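Long-range contact in activated BY transcription factor SSRB (Salmonella enterica, PDB 2WNW), which belongs to glycosyl hydrolase family 30 and combines a TIM barrel with a beta-sandwich domain: residues A[141-146]-A[190-195]. Numbering follows the deposited sequence.
Sequences ASPWSP and ALSVQN
With CG of Asn-195 anti to its backbone N (chi1 175°), the carboxamide reaches across to Trp-144 and lies over one face of the indole. The amide and ring planes are 22° apart, a stacked arrangement. CB of Asn-195 makes a CH-pi contact, 4.0 Å from the centroid of the six-membered ring. ND2 sits toward the rim, 3.0 Å from Trp-144 NE1. Both are donors and do not bond to each other. NE1 bonds to a glycerol molecule, and Asn-195 OD1 bonds to Arg-87. Trp-331 also meets the indole, with its ring nearly parallel.

Gln-194 is bent at chi2 (70°), which folds its amide back toward the 141-146 backbone. NE2 bonds to Trp-144 O at 2.8 Å, approaching from above the carbonyl plane. The same nitrogen bonds to Asn-195 O, so one amide links the two loops.

These loops follow strands 138-143 and 190-192, the third and fourth of the closed eight-stranded parallel TIM barrel, at the C-terminal ends where pockets of this fold lie. The strands are joined in beta-alpha-beta fashion through helix 167-183. Ala-141 N bonds to Ala-190 O, and Ser-192 N bonds to Ala-141 O at 3.2 Å. Farther along, Asn-195 N bonds to Pro-143 O at 2.9 Å.

Ser-192 OG comes up beside the CB-OG bond of Ser-142, meeting it side-on, with a 2.6 Å hydrogen bond between the two OG atoms. Arg-87 also bonds to Ser-142 OG, and Asp-239 to Ser-192 OG, which ties the buried hydroxyls to the flanking strands. Away from this pair, Ala-141 CB packs on Leu-191 CD2 at 3.9 Å.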
loop_
_atom_site.group_PDB
_atom_site.type_symbol
_atom_site.label_atom_id
_atom_site.label_comp_id
_atom_site.label_asym_id
_atom_site.label_seq_id
_atom_site.Cartn_x
_atom_site.Cartn_y
_atom_site.Cartn_z
ATOM N N ALA A 141 -3.810 -29.570 -2.816
ATOM C CA ALA A 141 -3.585 -30.281 -4.071
ATOM C C ALA A 141 -4.261 -29.518 -5.201
ATOM O O ALA A 141 -5.382 -29.029 -5.043
ATOM C CB ALA A 141 -4.136 -31.705 -3.983
ATOM N N SER A 142 -3.567 -29.409 -6.333
ATOM C CA SER A 142 -4.072 -28.700 -7.506
ATOM C C SER A 142 -3.730 -29.465 -8.778
ATOM O O SER A 142 -2.642 -30.025 -8.894
ATOM C CB SER A 142 -3.433 -27.307 -7.622
ATOM O OG SER A 142 -3.629 -26.527 -6.458
ATOM N N PRO A 143 -4.655 -29.492 -9.752
ATOM C CA PRO A 143 -4.391 -30.199 -11.007
ATOM C C PRO A 143 -3.846 -29.231 -12.054
ATOM O O PRO A 143 -4.187 -28.050 -12.052
ATOM C CB PRO A 143 -5.771 -30.717 -11.431
ATOM C CG PRO A 143 -6.716 -30.347 -10.295
ATOM C CD PRO A 143 -6.083 -29.164 -9.632
ATOM N N TRP A 144 -2.993 -29.734 -12.936
ATOM C CA TRP A 144 -2.463 -28.933 -14.023
ATOM C C TRP A 144 -3.252 -29.366 -15.264
ATOM O O TRP A 144 -3.438 -28.594 -16.206
ATOM C CB TRP A 144 -0.967 -29.202 -14.212
ATOM C CG TRP A 144 -0.058 -28.191 -13.540
ATOM C CD1 TRP A 144 0.797 -27.326 -14.162
ATOM C CD2 TRP A 144 0.108 -27.969 -12.129
ATOM N NE1 TRP A 144 1.488 -26.585 -13.231
ATOM C CE2 TRP A 144 1.086 -26.958 -11.977
ATOM C CE3 TRP A 144 -0.471 -28.526 -10.980
ATOM C CZ2 TRP A 144 1.499 -26.490 -10.720
ATOM C CZ3 TRP A 144 -0.059 -28.060 -9.726
ATOM C CH2 TRP A 144 0.918 -27.052 -9.611
ATOM N N SER A 145 -3.729 -30.609 -15.259
ATOM C CA SER A 145 -4.517 -31.111 -16.385
ATOM C C SER A 145 -5.189 -32.458 -16.162
ATOM O O SER A 145 -4.616 -33.356 -15.548
ATOM C CB SER A 145 -3.650 -31.224 -17.647
ATOM O OG SER A 145 -4.386 -31.812 -18.719
ATOM N N PRO A 146 -6.437 -32.603 -16.643
ATOM C CA PRO A 146 -7.178 -33.860 -16.511
ATOM C C PRO A 146 -6.515 -34.819 -17.504
ATOM O O PRO A 146 -5.656 -34.401 -18.286
ATOM C CB PRO A 146 -8.593 -33.485 -16.963
ATOM C CG PRO A 146 -8.688 -32.015 -16.637
ATOM C CD PRO A 146 -7.325 -31.512 -17.083
ATOM N N ALA A 190 -6.911 -28.748 1.403
ATOM C CA ALA A 190 -7.283 -27.729 0.431
ATOM C C ALA A 190 -7.066 -28.184 -1.005
ATOM O O ALA A 190 -6.205 -29.019 -1.285
ATOM C CB ALA A 190 -6.494 -26.452 0.687
ATOM N N LEU A 191 -7.859 -27.611 -1.905
ATOM C CA LEU A 191 -7.780 -27.906 -3.328
ATOM C C LEU A 191 -7.973 -26.624 -4.120
ATOM O O LEU A 191 -8.514 -25.644 -3.610
ATOM C CB LEU A 191 -8.915 -28.846 -3.747
ATOM C CG LEU A 191 -9.074 -30.234 -3.134
ATOM C CD1 LEU A 191 -10.450 -30.785 -3.500
ATOM C CD2 LEU A 191 -7.969 -31.138 -3.641
ATOM N N SER A 192 -7.504 -26.628 -5.361
ATOM C CA SER A 192 -7.780 -25.516 -6.255
ATOM C C SER A 192 -8.398 -26.303 -7.410
ATOM O O SER A 192 -8.094 -27.488 -7.585
ATOM C CB SER A 192 -6.512 -24.759 -6.678
ATOM O OG SER A 192 -5.720 -25.478 -7.601
ATOM N N VAL A 193 -9.297 -25.686 -8.163
ATOM C CA VAL A 193 -9.945 -26.378 -9.272
ATOM C C VAL A 193 -8.982 -26.675 -10.409
ATOM O O VAL A 193 -8.995 -27.765 -10.978
ATOM C CB VAL A 193 -11.119 -25.546 -9.839
ATOM C CG1 VAL A 193 -11.590 -26.140 -11.164
ATOM C CG2 VAL A 193 -12.262 -25.528 -8.838
ATOM N N GLN A 194 -8.142 -25.699 -10.727
ATOM C CA GLN A 194 -7.194 -25.835 -11.822
ATOM C C GLN A 194 -6.094 -24.788 -11.727
ATOM O O GLN A 194 -6.351 -23.625 -11.410
ATOM C CB GLN A 194 -7.939 -25.671 -13.151
ATOM C CG GLN A 194 -7.061 -25.461 -14.373
ATOM C CD GLN A 194 -6.284 -26.702 -14.758
ATOM O OE1 GLN A 194 -6.811 -27.810 -14.719
ATOM N NE2 GLN A 194 -5.032 -26.518 -15.161
ATOM N N ASN A 195 -4.866 -25.212 -12.000
ATOM C CA ASN A 195 -3.727 -24.309 -11.984
ATOM C C ASN A 195 -3.837 -23.426 -13.231
ATOM O O ASN A 195 -3.984 -23.939 -14.346
ATOM C CB ASN A 195 -2.422 -25.113 -12.042
ATOM C CG ASN A 195 -1.190 -24.228 -12.152
ATOM O OD1 ASN A 195 -0.852 -23.491 -11.225
ATOM N ND2 ASN A 195 -0.517 -24.294 -13.295
#